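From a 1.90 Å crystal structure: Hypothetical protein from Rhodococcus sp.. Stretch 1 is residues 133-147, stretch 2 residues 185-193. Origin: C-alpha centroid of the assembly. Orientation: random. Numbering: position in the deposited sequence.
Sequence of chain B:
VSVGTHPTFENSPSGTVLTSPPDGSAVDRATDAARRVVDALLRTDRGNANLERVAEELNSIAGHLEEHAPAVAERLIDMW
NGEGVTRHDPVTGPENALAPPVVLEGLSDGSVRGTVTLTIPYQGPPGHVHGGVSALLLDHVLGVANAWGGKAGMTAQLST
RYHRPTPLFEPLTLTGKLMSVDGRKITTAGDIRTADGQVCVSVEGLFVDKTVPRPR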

# COMPACT_ATOMS: atom_id res chain seq x y z
N VAL B 133 -4.11 -4.29 0.42
CA VAL B 133 -3.99 -3.38 -0.71
C VAL B 133 -5.40 -3.00 -1.15
O VAL B 133 -5.68 -1.83 -1.48
CB VAL B 133 -3.21 -4.02 -1.89
CG1 VAL B 133 -3.44 -3.24 -3.22
CG2 VAL B 133 -1.72 -4.12 -1.55
N SER B 134 -6.31 -3.98 -1.17
CA SER B 134 -7.71 -3.67 -1.51
C SER B 134 -8.27 -2.62 -0.56
O SER B 134 -8.97 -1.68 -0.98
CB SER B 134 -8.55 -4.95 -1.48
OG SER B 134 -8.31 -5.67 -2.68
N ALA B 135 -7.94 -2.77 0.72
CA ALA B 135 -8.38 -1.81 1.73
C ALA B 135 -7.76 -0.43 1.46
O ALA B 135 -8.46 0.60 1.58
CB ALA B 135 -8.02 -2.33 3.16
N LEU B 136 -6.47 -0.41 1.10
CA LEU B 136 -5.77 0.86 0.83
C LEU B 136 -6.44 1.57 -0.34
O LEU B 136 -6.73 2.78 -0.27
CB LEU B 136 -4.28 0.65 0.55
CG LEU B 136 -3.48 1.72 -0.22
CD1 LEU B 136 -3.26 3.04 0.57
CD2 LEU B 136 -2.12 1.17 -0.58
N LEU B 137 -6.66 0.84 -1.44
CA LEU B 137 -7.25 1.46 -2.64
C LEU B 137 -8.63 2.01 -2.32
O LEU B 137 -8.94 3.15 -2.67
CB LEU B 137 -7.36 0.45 -3.81
CG LEU B 137 -6.08 -0.24 -4.31
CD1 LEU B 137 -6.30 -0.98 -5.64
CD2 LEU B 137 -4.98 0.75 -4.43
N LEU B 138 -9.44 1.20 -1.64
CA LEU B 138 -10.84 1.59 -1.32
C LEU B 138 -10.87 2.79 -0.37
O LEU B 138 -11.66 3.72 -0.55
CB LEU B 138 -11.66 0.41 -0.76
CG LEU B 138 -12.16 -0.56 -1.86
CD1 LEU B 138 -12.70 -1.83 -1.25
CD2 LEU B 138 -13.23 0.09 -2.70
N ASP B 139 -10.01 2.79 0.64
CA ASP B 139 -9.91 3.94 1.53
C ASP B 139 -9.73 5.23 0.71
O ASP B 139 -10.50 6.20 0.84
CB ASP B 139 -8.76 3.75 2.51
CG ASP B 139 -8.58 4.94 3.43
OD1 ASP B 139 -9.34 5.05 4.40
OD2 ASP B 139 -7.70 5.77 3.18
N HIS B 140 -8.70 5.24 -0.14
CA HIS B 140 -8.43 6.40 -0.99
C HIS B 140 -9.58 6.80 -1.90
O HIS B 140 -9.91 7.98 -2.01
CB HIS B 140 -7.19 6.19 -1.86
CG HIS B 140 -6.69 7.48 -2.43
ND1 HIS B 140 -5.97 8.38 -1.67
CD2 HIS B 140 -6.89 8.07 -3.63
CE1 HIS B 140 -5.71 9.45 -2.40
NE2 HIS B 140 -6.24 9.28 -3.60
N VAL B 141 -10.16 5.83 -2.60
CA VAL B 141 -11.34 6.11 -3.42
C VAL B 141 -12.46 6.81 -2.66
O VAL B 141 -13.10 7.71 -3.21
CB VAL B 141 -11.87 4.83 -4.11
CG1 VAL B 141 -13.09 5.15 -4.94
CG2 VAL B 141 -10.78 4.30 -5.02
N LEU B 142 -12.72 6.38 -1.41
CA LEU B 142 -13.74 7.04 -0.58
C LEU B 142 -13.37 8.50 -0.33
O LEU B 142 -14.24 9.37 -0.35
CB LEU B 142 -13.94 6.33 0.79
CG LEU B 142 -14.41 4.86 0.76
CD1 LEU B 142 -14.74 4.40 2.17
CD2 LEU B 142 -15.61 4.72 -0.15
N GLY B 143 -12.09 8.77 -0.09
CA GLY B 143 -11.60 10.15 0.04
C GLY B 143 -11.87 10.99 -1.20
O GLY B 143 -12.27 12.15 -1.12
N VAL B 144 -11.63 10.40 -2.36
CA VAL B 144 -11.85 11.09 -3.61
C VAL B 144 -13.35 11.28 -3.84
O VAL B 144 -13.77 12.34 -4.32
CB VAL B 144 -11.22 10.32 -4.79
CG1 VAL B 144 -11.53 11.00 -6.11
CG2 VAL B 144 -9.71 10.19 -4.60
N ALA B 145 -14.15 10.25 -3.53
CA ALA B 145 -15.61 10.37 -3.66
C ALA B 145 -16.13 11.48 -2.77
O ALA B 145 -17.01 12.24 -3.17
CB ALA B 145 -16.30 9.06 -3.33
N ASN B 146 -15.58 11.61 -1.58
CA ASN B 146 -15.96 12.73 -0.75
C ASN B 146 -15.60 14.09 -1.35
O ASN B 146 -16.40 15.02 -1.28
CB ASN B 146 -15.37 12.60 0.66
CG ASN B 146 -16.01 11.48 1.47
OD1 ASN B 146 -17.11 11.04 1.17
ND2 ASN B 146 -15.33 11.05 2.53
N ALA B 147 -14.39 14.22 -1.91
CA ALA B 147 -14.00 15.48 -2.58
C ALA B 147 -14.99 15.82 -3.70
O ALA B 147 -15.47 16.94 -3.81
CB ALA B 147 -12.59 15.40 -3.14
N LYS B 185 -20.57 14.49 10.19
CA LYS B 185 -20.45 13.07 9.92
C LYS B 185 -20.79 12.69 8.48
O LYS B 185 -21.91 12.92 8.00
CB LYS B 185 -21.29 12.26 10.92
CG LYS B 185 -20.98 12.64 12.37
CD LYS B 185 -21.31 11.52 13.35
CE LYS B 185 -20.26 11.46 14.47
NZ LYS B 185 -20.76 10.83 15.73
N ILE B 186 -19.82 12.08 7.80
CA ILE B 186 -19.99 11.66 6.42
C ILE B 186 -19.92 10.15 6.34
O ILE B 186 -19.04 9.54 6.95
CB ILE B 186 -18.91 12.28 5.52
CG1 ILE B 186 -19.03 13.80 5.56
CG2 ILE B 186 -19.03 11.72 4.08
CD1 ILE B 186 -17.70 14.52 5.66
N THR B 187 -20.85 9.55 5.60
CA THR B 187 -20.80 8.13 5.28
C THR B 187 -20.57 7.94 3.80
O THR B 187 -21.29 8.51 2.96
CB THR B 187 -22.10 7.40 5.66
OG1 THR B 187 -22.26 7.42 7.08
CG2 THR B 187 -22.05 5.95 5.21
N THR B 188 -19.58 7.09 3.49
CA THR B 188 -19.16 6.85 2.13
C THR B 188 -19.02 5.34 1.89
O THR B 188 -18.57 4.62 2.78
CB THR B 188 -17.82 7.54 1.89
OG1 THR B 188 -17.85 8.84 2.51
CG2 THR B 188 -17.52 7.71 0.39
N ALA B 189 -19.40 4.89 0.69
CA ALA B 189 -19.33 3.46 0.35
C ALA B 189 -18.64 3.23 -1.00
O ALA B 189 -18.63 4.11 -1.87
CB ALA B 189 -20.74 2.83 0.33
N GLY B 190 -18.08 2.04 -1.18
CA GLY B 190 -17.39 1.73 -2.43
C GLY B 190 -17.20 0.24 -2.54
O GLY B 190 -17.52 -0.51 -1.61
N ASP B 191 -16.73 -0.20 -3.70
CA ASP B 191 -16.40 -1.60 -3.87
C ASP B 191 -15.41 -1.76 -4.99
O ASP B 191 -15.13 -0.80 -5.72
CB ASP B 191 -17.65 -2.44 -4.11
CG ASP B 191 -18.47 -1.95 -5.27
OD1 ASP B 191 -17.91 -1.72 -6.37
OD2 ASP B 191 -19.69 -1.83 -5.07
N ILE B 192 -14.89 -2.97 -5.12
CA ILE B 192 -13.96 -3.35 -6.18
C ILE B 192 -14.68 -4.49 -6.87
O ILE B 192 -15.06 -5.46 -6.20
CB ILE B 192 -12.64 -3.93 -5.62
CG1 ILE B 192 -11.84 -2.83 -4.93
CG2 ILE B 192 -11.80 -4.59 -6.73
CD1 ILE B 192 -10.52 -3.26 -4.23
N ARG B 193 -14.84 -4.40 -8.19
CA ARG B 193 -15.48 -5.47 -8.95
C ARG B 193 -14.58 -5.99 -10.06
O ARG B 193 -13.74 -5.27 -10.59
CB ARG B 193 -16.77 -4.95 -9.60
CG ARG B 193 -17.82 -4.54 -8.59
CD ARG B 193 -19.04 -3.85 -9.22
NE ARG B 193 -19.86 -3.34 -8.12
CZ ARG B 193 -21.04 -3.84 -7.77
NH1 ARG B 193 -21.59 -4.84 -8.46
NH2 ARG B 193 -21.70 -3.33 -6.73

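How does the helix lie against the strand? The helix, 133-147, crosses the strand, 185-193, at 130° between their N-to-C directions, with axes 8.2 Å apart at closest approach. Walking forward along the strand therefore means walking back along the helix, from N146 to S134.

What holds the start of the strand? I186 points toward the helix, its CG2 3.6 Å from OD1 of N146. Two residues on, as strand alternation dictates, T188 faces the helix again, and its OG1 donates a hydrogen bond to N146 OD1 at 2.7 Å. This hydrogen bond joins two buried polar side chains. The methyl of T188 serves the apolar side: CG2 lies 3.6 Å from L142 CD2 and 4.1 Å from A145 CB.

Why does a glycine suit the middle? L142 CD2 sits 3.5 Å from A189 C and 3.8 Å from G190 N, so the leucine rests on bare backbone. A CB on G190 would point toward the helix and fall only 3.3 Å from L142 CD2, a tight fit.

What closes the contact? D191 points away and forms a salt bridge with R193, NH2 to OD2 at 3.0 Å. I192 turns back: its CG1 packs 3.8 Å from L138 CG, and its CD1 reaches within 3.6 Å of S134 OG.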